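Local coordinates for protein AA9 family lytic polysaccharide monooxygenase B (Heterobasidion irregulare TC 32-1, PDB 5NNS) that oxidises the C1 position of beta-1,4-linked glucan chains in cellulose at a single copper ion, using hydrogen peroxide or oxygen, and so breaks the polysaccharide down, at residues A[82-87]-A[154-159]; A[36-41]-A[163-168]; A[76-81]-A[124-129]. All coordinates share one frame; numbering follows the deposited sequence. Where two conformers were deposited one is given.

Contact 1: residues A[82-87]-A[154-159]; sequences IGPVMV and ELLAIH
An antiparallel ladder in the core of the AA9 beta-sandwich joins Val85 and Met86 of strand 85-91 to Leu155 and Glu154 of strand 147-157, and its last rungs lead toward the copper site. Met86 and Glu154 form a hydrogen-bonded pair, Met86 N to Glu154 O and Glu154 N to Met86 O, both 2.9 Å. Leu156 N gives Pro84 O a nearly straight bond (176° at the hydrogen), and Ile158 N reaches Ile82 O at 3.0 Å. Val85 pairs with Leu155 without such bonds; their side chains run alongside each other, Leu155 CD2 against both methyls of Val85 (3.8 Å to CG2), on the face covered by helix 125-131. On the face of Met86 and Glu154, the Met86 chain bends at its last torsion (chi3 -77°) and brings CE to 3.5 Å from Glu154 OE1. That carboxylate is held by Arg152 in a salt bridge and by the hydroxyl of Tyr195, which probably keeps its charge stable in this buried setting. Pro84 lays CG and CD against Leu156 CB. Gly83 takes a backbone shape in which a CB would be jammed against the preceding carbonyl and would run into Leu156 O; its CA instead makes a CH...O contact with that oxygen at 3.2 Å. His159, which probably takes part in binding oxygen, as in related enzymes, stacks on His80. Beside it a water links the two segments, giving a hydrogen to Ile82 O and lying 2.7 Å from His159 ND1.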
loop_
_atom_site.group_PDB
_atom_site.type_symbol
_atom_site.label_atom_id
_atom_site.label_comp_id
_atom_site.label_asym_id
_atom_site.label_seq_id
_atom_site.Cartn_x
_atom_site.Cartn_y
_atom_site.Cartn_z
ATOM N N ILE A 82 15.538 -0.494 3.358
ATOM C CA ILE A 82 15.279 -0.626 4.796
ATOM C C ILE A 82 13.876 -0.118 5.151
ATOM O O ILE A 82 13.595 1.077 5.068
ATOM C CB ILE A 82 16.339 0.130 5.624
ATOM C CG1 ILE A 82 17.744 -0.412 5.324
ATOM C CG2 ILE A 82 16.041 0.027 7.115
ATOM C CD1 ILE A 82 18.865 0.555 5.666
ATOM N N GLY A 83 13.008 -1.052 5.530
ATOM C CA GLY A 83 11.670 -0.763 6.041
ATOM C C GLY A 83 10.654 -1.809 5.594
ATOM O O GLY A 83 10.977 -2.672 4.774
ATOM N N PRO A 84 9.426 -1.752 6.142
ATOM C CA PRO A 84 8.420 -2.750 5.804
ATOM C C PRO A 84 7.706 -2.476 4.487
ATOM O O PRO A 84 7.702 -1.343 4.009
ATOM C CB PRO A 84 7.422 -2.637 6.961
ATOM C CG PRO A 84 7.504 -1.210 7.368
ATOM C CD PRO A 84 8.963 -0.877 7.240
ATOM N N VAL A 85 7.122 -3.534 3.922
ATOM C CA VAL A 85 6.139 -3.440 2.837
ATOM C C VAL A 85 4.791 -3.797 3.438
ATOM O O VAL A 85 4.706 -4.742 4.216
ATOM C CB VAL A 85 6.429 -4.446 1.699
ATOM C CG1 VAL A 85 5.383 -4.327 0.592
ATOM C CG2 VAL A 85 7.846 -4.259 1.157
ATOM N N MET A 86 3.747 -3.054 3.073
ATOM C CA MET A 86 2.394 -3.319 3.569
ATOM C C MET A 86 1.404 -3.252 2.426
ATOM O O MET A 86 1.511 -2.381 1.553
ATOM C CB MET A 86 2.008 -2.303 4.648
ATOM C CG MET A 86 2.830 -2.428 5.921
ATOM S SD MET A 86 2.585 -1.019 7.009
ATOM C CE MET A 86 3.606 0.208 6.183
ATOM N N VAL A 87 0.448 -4.175 2.433
ATOM C CA VAL A 87 -0.640 -4.186 1.464
ATOM C C VAL A 87 -1.957 -4.088 2.232
ATOM O O VAL A 87 -2.235 -4.900 3.110
ATOM C CB VAL A 87 -0.589 -5.433 0.563
ATOM C CG1 VAL A 87 -1.596 -5.318 -0.576
ATOM C CG2 VAL A 87 0.823 -5.616 0.011
ATOM N N GLU A 154 2.025 0.029 0.107
ATOM C CA GLU A 154 2.756 1.023 0.867
ATOM C C GLU A 154 4.156 0.548 1.224
ATOM O O GLU A 154 4.346 -0.581 1.702
ATOM C CB GLU A 154 2.002 1.382 2.141
ATOM C CG GLU A 154 2.611 2.552 2.898
ATOM C CD GLU A 154 1.756 3.014 4.058
ATOM O OE1 GLU A 154 1.141 2.164 4.743
ATOM O OE2 GLU A 154 1.680 4.242 4.277
ATOM N N LEU A 155 5.122 1.431 0.986
ATOM C CA LEU A 155 6.496 1.231 1.410
ATOM C C LEU A 155 6.800 2.280 2.448
ATOM O O LEU A 155 6.500 3.459 2.247
ATOM C CB LEU A 155 7.449 1.376 0.229
ATOM C CG LEU A 155 7.201 0.452 -0.965
ATOM C CD1 LEU A 155 8.310 0.615 -1.995
ATOM C CD2 LEU A 155 7.087 -1.008 -0.554
ATOM N N LEU A 156 7.367 1.847 3.567
ATOM C CA LEU A 156 7.788 2.748 4.626
ATOM C C LEU A 156 9.301 2.640 4.701
ATOM O O LEU A 156 9.826 1.724 5.320
ATOM C CB LEU A 156 7.121 2.375 5.956
ATOM C CG LEU A 156 7.642 3.039 7.237
ATOM C CD1 LEU A 156 7.735 4.550 7.093
ATOM C CD2 LEU A 156 6.789 2.652 8.440
ATOM N N ALA A 157 9.985 3.567 4.035
ATOM C CA ALA A 157 11.439 3.647 4.066
ATOM C C ALA A 157 11.872 4.412 5.313
ATOM O O ALA A 157 11.453 5.549 5.510
ATOM C CB ALA A 157 11.963 4.330 2.810
ATOM N N ILE A 158 12.715 3.782 6.134
ATOM C CA ILE A 158 13.137 4.334 7.435
ATOM C C ILE A 158 14.667 4.459 7.554
ATOM O O ILE A 158 15.239 4.361 8.646
ATOM C CB ILE A 158 12.544 3.512 8.610
ATOM C CG1 ILE A 158 13.009 2.047 8.584
ATOM C CG2 ILE A 158 11.027 3.584 8.565
ATOM C CD1 ILE A 158 12.547 1.245 9.785
ATOM N N HIS A 159 15.301 4.695 6.409
ATOM C CA HIS A 159 16.744 4.887 6.303
ATOM C C HIS A 159 17.228 6.263 6.775
ATOM O O HIS A 159 18.424 6.424 7.034
ATOM C CB HIS A 159 17.215 4.657 4.857
ATOM C CG HIS A 159 16.546 5.545 3.856
ATOM N ND1 HIS A 159 15.317 5.248 3.306
ATOM C CD2 HIS A 159 16.922 6.728 3.321
ATOM C CE1 HIS A 159 14.967 6.208 2.469
ATOM N NE2 HIS A 159 15.927 7.114 2.456
HETATM O O HOH W 1 14.986 2.604 3.365
#

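Contact 2: residues A[36-41]-A[163-168]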
loop_
_atom_site.group_PDB
_atom_site.type_symbol
_atom_site.label_atom_id
_atom_site.label_comp_id
_atom_site.label_asym_id
_atom_site.label_seq_id
_atom_site.Cartn_x
_atom_site.Cartn_y
_atom_site.Cartn_z
ATOM N N TYR A 36 7.320 11.329 -7.288
ATOM C CA TYR A 36 8.066 10.223 -6.675
ATOM C C TYR A 36 8.355 10.418 -5.177
ATOM O O TYR A 36 8.836 9.492 -4.540
ATOM C CB TYR A 36 9.411 10.053 -7.396
ATOM C CG TYR A 36 9.403 9.151 -8.610
ATOM C CD1 TYR A 36 8.246 8.921 -9.356
ATOM C CD2 TYR A 36 10.576 8.537 -9.027
ATOM C CE1 TYR A 36 8.265 8.090 -10.469
ATOM C CE2 TYR A 36 10.597 7.712 -10.135
ATOM C CZ TYR A 36 9.442 7.497 -10.850
ATOM O OH TYR A 36 9.466 6.685 -11.948
ATOM N N ASN A 37 8.094 11.611 -4.635
ATOM C CA ASN A 37 8.475 11.976 -3.271
ATOM C C ASN A 37 7.658 11.267 -2.206
ATOM O O ASN A 37 6.466 10.996 -2.408
ATOM C CB ASN A 37 8.292 13.484 -3.033
ATOM C CG ASN A 37 9.109 14.340 -3.978
ATOM O OD1 ASN A 37 10.072 13.880 -4.584
ATOM N ND2 ASN A 37 8.722 15.596 -4.105
ATOM N N PRO A 38 8.281 10.999 -1.050
ATOM C CA PRO A 38 7.525 10.398 0.039
ATOM C C PRO A 38 6.570 11.381 0.715
ATOM O O PRO A 38 6.770 12.598 0.658
ATOM C CB PRO A 38 8.606 9.979 1.034
ATOM C CG PRO A 38 9.730 10.916 0.781
ATOM C CD PRO A 38 9.697 11.207 -0.693
ATOM N N ILE A 39 5.537 10.824 1.331
ATOM C CA ILE A 39 4.760 11.514 2.352
ATOM C C ILE A 39 5.531 11.307 3.655
ATOM O O ILE A 39 5.788 10.169 4.043
ATOM C CB ILE A 39 3.320 10.955 2.422
ATOM C CG1 ILE A 39 2.542 11.470 1.204
ATOM C CG2 ILE A 39 2.642 11.335 3.741
ATOM C CD1 ILE A 39 1.184 10.858 0.982
ATOM N N THR A 40 5.915 12.406 4.301
ATOM C CA THR A 40 6.763 12.376 5.506
ATOM C C THR A 40 6.005 12.588 6.827
ATOM O O THR A 40 6.544 12.300 7.897
ATOM C CB THR A 40 7.887 13.432 5.409
ATOM O OG1 THR A 40 7.314 14.724 5.190
ATOM C CG2 THR A 40 8.823 13.114 4.246
ATOM N N ASP A 41 4.780 13.112 6.756
ATOM C CA ASP A 41 3.927 13.252 7.931
ATOM C C ASP A 41 3.033 12.017 7.992
ATOM O O ASP A 41 2.211 11.834 7.092
ATOM C CB ASP A 41 3.081 14.524 7.829
ATOM C CG ASP A 41 2.218 14.777 9.072
ATOM O OD1 ASP A 41 2.230 13.985 10.045
ATOM O OD2 ASP A 41 1.497 15.796 9.062
ATOM N N GLN A 163 12.785 10.499 10.269
ATOM C CA GLN A 163 11.940 10.976 9.182
ATOM C C GLN A 163 11.417 9.738 8.459
ATOM O O GLN A 163 12.157 9.102 7.698
ATOM C CB GLN A 163 12.708 11.875 8.209
ATOM C CG GLN A 163 11.802 12.564 7.186
ATOM C CD GLN A 163 12.567 13.318 6.116
ATOM O OE1 GLN A 163 12.310 13.148 4.926
ATOM N NE2 GLN A 163 13.510 14.155 6.532
ATOM N N PRO A 164 10.153 9.368 8.719
ATOM C CA PRO A 164 9.558 8.264 7.965
ATOM C C PRO A 164 9.206 8.709 6.562
ATOM O O PRO A 164 8.868 9.868 6.361
ATOM C CB PRO A 164 8.287 7.936 8.752
ATOM C CG PRO A 164 7.935 9.213 9.437
ATOM C CD PRO A 164 9.236 9.860 9.772
ATOM N N GLN A 165 9.322 7.797 5.606
ATOM C CA GLN A 165 8.976 8.071 4.225
ATOM C C GLN A 165 7.940 7.046 3.777
ATOM O O GLN A 165 8.275 5.886 3.508
ATOM C CB GLN A 165 10.216 7.996 3.358
ATOM C CG GLN A 165 11.200 9.124 3.624
ATOM C CD GLN A 165 12.440 9.033 2.761
ATOM O OE1 GLN A 165 12.490 8.287 1.779
ATOM N NE2 GLN A 165 13.457 9.792 3.131
ATOM N N PHE A 166 6.686 7.490 3.729
ATOM C CA PHE A 166 5.568 6.684 3.281
ATOM C C PHE A 166 5.389 6.867 1.778
ATOM O O PHE A 166 5.330 8.001 1.293
ATOM C CB PHE A 166 4.291 7.110 4.005
ATOM C CG PHE A 166 4.368 6.964 5.497
ATOM C CD1 PHE A 166 4.015 5.770 6.108
ATOM C CD2 PHE A 166 4.794 8.019 6.299
ATOM C CE1 PHE A 166 4.088 5.628 7.487
ATOM C CE2 PHE A 166 4.861 7.886 7.674
ATOM C CZ PHE A 166 4.510 6.686 8.269
ATOM N N TYR A 167 5.319 5.754 1.049
ATOM C CA TYR A 167 5.098 5.765 -0.402
ATOM C C TYR A 167 3.877 4.905 -0.720
ATOM O O TYR A 167 4.017 3.700 -0.957
ATOM C CB TYR A 167 6.305 5.208 -1.137
ATOM C CG TYR A 167 7.578 6.001 -0.986
ATOM C CD1 TYR A 167 7.845 7.088 -1.810
ATOM C CD2 TYR A 167 8.536 5.637 -0.044
ATOM C CE1 TYR A 167 9.025 7.799 -1.692
ATOM C CE2 TYR A 167 9.716 6.341 0.088
ATOM C CZ TYR A 167 9.963 7.412 -0.750
ATOM O OH TYR A 167 11.120 8.129 -0.619
ATOM N N PRO A 168 2.672 5.512 -0.703
ATOM C CA PRO A 168 1.443 4.771 -0.954
ATOM C C PRO A 168 0.884 4.976 -2.354
ATOM O O PRO A 168 0.936 6.084 -2.869
ATOM C CB PRO A 168 0.485 5.375 0.069
ATOM C CG PRO A 168 0.918 6.797 0.174
ATOM C CD PRO A 168 2.374 6.868 -0.204
#
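A single antiparallel bridge, Ile39 with Phe166, fastens the loop 36-41 to strand 165-176 of the AA9 beta-sandwich, beside the copper site. Two backbone bonds make it: Ile39 N to Phe166 O and Phe166 N to Ile39 O, each 2.8 Å. A CH...O contact, Thr40 CA to Pro164 O at 3.4 Å, extends the pairing. Apolar packing centres on Pro38, which lies alongside Gln165 and Tyr167. Tyr167 CG, anti to its carbonyl carbon (chi1 -64°), starts the ring toward Pro38. Pro38 CB sits over one face of that ring, 3.8 Å from the centroid, in a CH-pi contact offset toward the rim, and meets Gln165 CB at 3.5 Å. The Ile39 and Pro168 side chains cross at about a right angle, CD1 touching CG. Carbonyls meet the ring edges: Tyr36 O approaches Tyr167 CE1, and Ile39 O lies in the plane of the Phe166 ring. Tyr167, a copper-site residue, donates its hydroxyl hydrogen to Gln165, which probably contacts oxygen as in relatives. An alanine in place of Tyr167 would probably leave Pro38 without its aromatic platform and the Gln165 amide freer to turn. The OH stands above that amide's carbonyl plane, 2.8 Å from Gln165 OE1.

Contact 3: residues A[76-81]-A[124-129]; sequences NQWPHT and WGMGQL. With CU (copper (II) ion), chain E.
The loop 76-81 runs past the first turn of helix 125-131, the two backbones coming nearest where the CA atoms of Thr81 and Gly127 are 4.4 Å apart. Met126 carries the contact from the helix. Its CG lies anti to the backbone N (chi1 -162°), which sets that carbon against both Trp78 NE1 and His80 O, 3.4 Å from each. The sulfur then meets the indole at its edge, in the ring plane: a Met-aromatic contact in which Trp78 NE1 gives Met126 SD a weak hydrogen bond of 3.3 Å. At the CB end of Trp78, Leu129 CD2 makes a looser contact. The loop thus held belongs to the copper histidine brace of the AA9 monooxygenases: His80 NE2 binds the copper ion at 2.1 Å, and His1 and Tyr167 complete the site. Met126 SD also touches His80 CB, behind the imidazole. At the six-membered end of the indole, Tyr167 meets it edge-to-face, so the tryptophan is a second-shell group touching both the helix and a residue of the copper site. Its indole has Pro79 CD and His80 CD2 over one face. At the start of the helix Trp124 takes the N-cap position, its indole NE1 bonded to the carbonyl of Leu119. Its CB packs 3.5 Å from Thr81 O, and a water bridges the two backbones, donating to Thr81 O and accepting from Trp124 N, 2.9 Å from each.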
loop_
_atom_site.group_PDB
_atom_site.type_symbol
_atom_site.label_atom_id
_atom_site.label_comp_id
_atom_site.label_asym_id
_atom_site.label_seq_id
_atom_site.Cartn_x
_atom_site.Cartn_y
_atom_site.Cartn_z
ATOM N N ASN A 76 9.229 1.033 -9.965
ATOM C CA ASN A 76 10.482 1.442 -10.598
ATOM C C ASN A 76 11.657 0.668 -9.981
ATOM O O ASN A 76 11.480 -0.099 -9.028
ATOM C CB ASN A 76 10.707 2.951 -10.421
ATOM C CG ASN A 76 10.696 3.384 -8.959
ATOM O OD1 ASN A 76 9.738 3.112 -8.230
ATOM N ND2 ASN A 76 11.746 4.071 -8.530
ATOM N N GLN A 77 12.855 0.869 -10.516
ATOM C CA GLN A 77 14.066 0.333 -9.873
ATOM C C GLN A 77 14.250 1.015 -8.517
ATOM O O GLN A 77 14.881 2.072 -8.413
ATOM C CB GLN A 77 15.283 0.504 -10.767
ATOM C CG GLN A 77 15.219 -0.410 -11.982
ATOM C CD GLN A 77 16.371 -0.222 -12.938
ATOM O OE1 GLN A 77 17.123 0.750 -12.850
ATOM N NE2 GLN A 77 16.517 -1.160 -13.863
ATOM N N TRP A 78 13.658 0.390 -7.496
ATOM C CA TRP A 78 13.454 1.001 -6.191
ATOM C C TRP A 78 14.795 1.160 -5.469
ATOM O O TRP A 78 15.536 0.174 -5.331
ATOM C CB TRP A 78 12.472 0.166 -5.366
ATOM C CG TRP A 78 12.112 0.779 -4.060
ATOM C CD1 TRP A 78 12.464 0.334 -2.834
ATOM C CD2 TRP A 78 11.330 1.959 -3.854
ATOM N NE1 TRP A 78 11.969 1.171 -1.862
ATOM C CE2 TRP A 78 11.265 2.177 -2.466
ATOM C CE3 TRP A 78 10.699 2.864 -4.710
ATOM C CZ2 TRP A 78 10.574 3.260 -1.906
ATOM C CZ3 TRP A 78 10.014 3.933 -4.156
ATOM C CH2 TRP A 78 9.964 4.126 -2.769
ATOM N N PRO A 79 15.123 2.397 -5.037
ATOM C CA PRO A 79 16.451 2.672 -4.455
ATOM C C PRO A 79 16.634 2.394 -2.956
ATOM O O PRO A 79 17.764 2.441 -2.481
ATOM C CB PRO A 79 16.640 4.165 -4.724
ATOM C CG PRO A 79 15.248 4.707 -4.689
ATOM C CD PRO A 79 14.369 3.644 -5.269
ATOM N N HIS A 80 15.560 2.118 -2.221
ATOM C CA HIS A 80 15.659 1.950 -0.774
ATOM C C HIS A 80 15.445 0.505 -0.353
ATOM O O HIS A 80 14.692 -0.232 -0.984
ATOM C CB HIS A 80 14.697 2.901 -0.086
ATOM C CG HIS A 80 14.912 4.324 -0.480
ATOM N ND1 HIS A 80 16.149 4.928 -0.416
ATOM C CD2 HIS A 80 14.065 5.249 -0.987
ATOM C CE1 HIS A 80 16.047 6.175 -0.844
ATOM N NE2 HIS A 80 14.796 6.392 -1.202
ATOM N N THR A 81 16.150 0.097 0.695
ATOM C CA THR A 81 16.178 -1.298 1.119
ATOM C C THR A 81 15.767 -1.549 2.576
ATOM O O THR A 81 15.627 -2.704 2.966
ATOM C CB THR A 81 17.583 -1.869 0.884
ATOM O OG1 THR A 81 18.558 -0.993 1.467
ATOM C CG2 THR A 81 17.845 -1.986 -0.600
ATOM N N TRP A 124 15.000 -6.941 5.170
ATOM C CA TRP A 124 13.689 -6.299 5.215
ATOM C C TRP A 124 12.838 -6.688 4.008
ATOM O O TRP A 124 13.364 -7.035 2.948
ATOM C CB TRP A 124 13.852 -4.778 5.224
ATOM C CG TRP A 124 14.475 -4.195 6.461
ATOM C CD1 TRP A 124 15.802 -3.980 6.691
ATOM C CD2 TRP A 124 13.787 -3.717 7.616
ATOM N NE1 TRP A 124 15.987 -3.404 7.932
ATOM C CE2 TRP A 124 14.764 -3.236 8.521
ATOM C CE3 TRP A 124 12.441 -3.656 7.984
ATOM C CZ2 TRP A 124 14.434 -2.697 9.758
ATOM C CZ3 TRP A 124 12.111 -3.128 9.224
ATOM C CH2 TRP A 124 13.106 -2.655 10.096
ATOM N N GLY A 125 11.519 -6.611 4.175
ATOM C CA GLY A 125 10.573 -6.773 3.066
ATOM C C GLY A 125 10.891 -5.898 1.862
ATOM O O GLY A 125 10.766 -6.332 0.717
ATOM N N MET A 126 11.319 -4.666 2.122
ATOM C CA MET A 126 11.661 -3.724 1.054
ATOM C C MET A 126 12.865 -4.193 0.244
ATOM O O MET A 126 12.896 -4.004 -0.974
ATOM C CB MET A 126 11.929 -2.334 1.627
ATOM C CG MET A 126 11.859 -1.217 0.602
ATOM S SD MET A 126 12.102 0.400 1.366
ATOM C CE MET A 126 10.647 0.503 2.397
ATOM N N GLY A 127 13.848 -4.787 0.925
ATOM C CA GLY A 127 14.961 -5.471 0.267
ATOM C C GLY A 127 14.528 -6.677 -0.550
ATOM O O GLY A 127 15.089 -6.939 -1.612
ATOM N N GLN A 128 13.533 -7.406 -0.054
ATOM C CA GLN A 128 12.959 -8.536 -0.794
ATOM C C GLN A 128 12.202 -8.073 -2.047
ATOM O O GLN A 128 12.288 -8.710 -3.088
ATOM C CB GLN A 128 12.043 -9.379 0.106
ATOM C CG GLN A 128 12.786 -10.166 1.173
ATOM C CD GLN A 128 11.853 -10.912 2.114
ATOM O OE1 GLN A 128 10.754 -10.445 2.418
ATOM N NE2 GLN A 128 12.293 -12.072 2.590
ATOM N N LEU A 129 11.462 -6.970 -1.923
ATOM C CA LEU A 129 10.752 -6.351 -3.045
ATOM C C LEU A 129 11.714 -5.991 -4.190
ATOM O O LEU A 129 11.474 -6.351 -5.340
ATOM C CB LEU A 129 10.007 -5.102 -2.558
ATOM C CG LEU A 129 9.101 -4.311 -3.513
ATOM C CD1 LEU A 129 7.989 -3.670 -2.710
ATOM C CD2 LEU A 129 9.848 -3.246 -4.311
HETATM CU CU CU E . 13.665 7.958 -2.083
HETATM O O HOH W 2 16.508 -5.435 3.226
#

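How the contacts relate
Along the chain the segments come in the order 36-41, 76-81, 82-87, 124-129, 154-159, 163-168, so contact 2 encloses the other two, while contacts 1 and 3 interleave. Contacts 1 and 2 have centres about 10 Å apart and share the mixed sheet through neighbouring strands 147-157 and 165-176, joined by probable hydrogen bonds such as Leu155 O to Tyr167 N. Contact 3 lies about 8 Å from contact 1 and about 14 Å from contact 2, joining loop 76-81 to helix 125-131; Leu155 of contact 1 packs on both Trp78 and Met126. The three bring His80 from a loop, His159 from segment 154-159, and Gln165 and Tyr167 from strand 165-176 together around one copper ion.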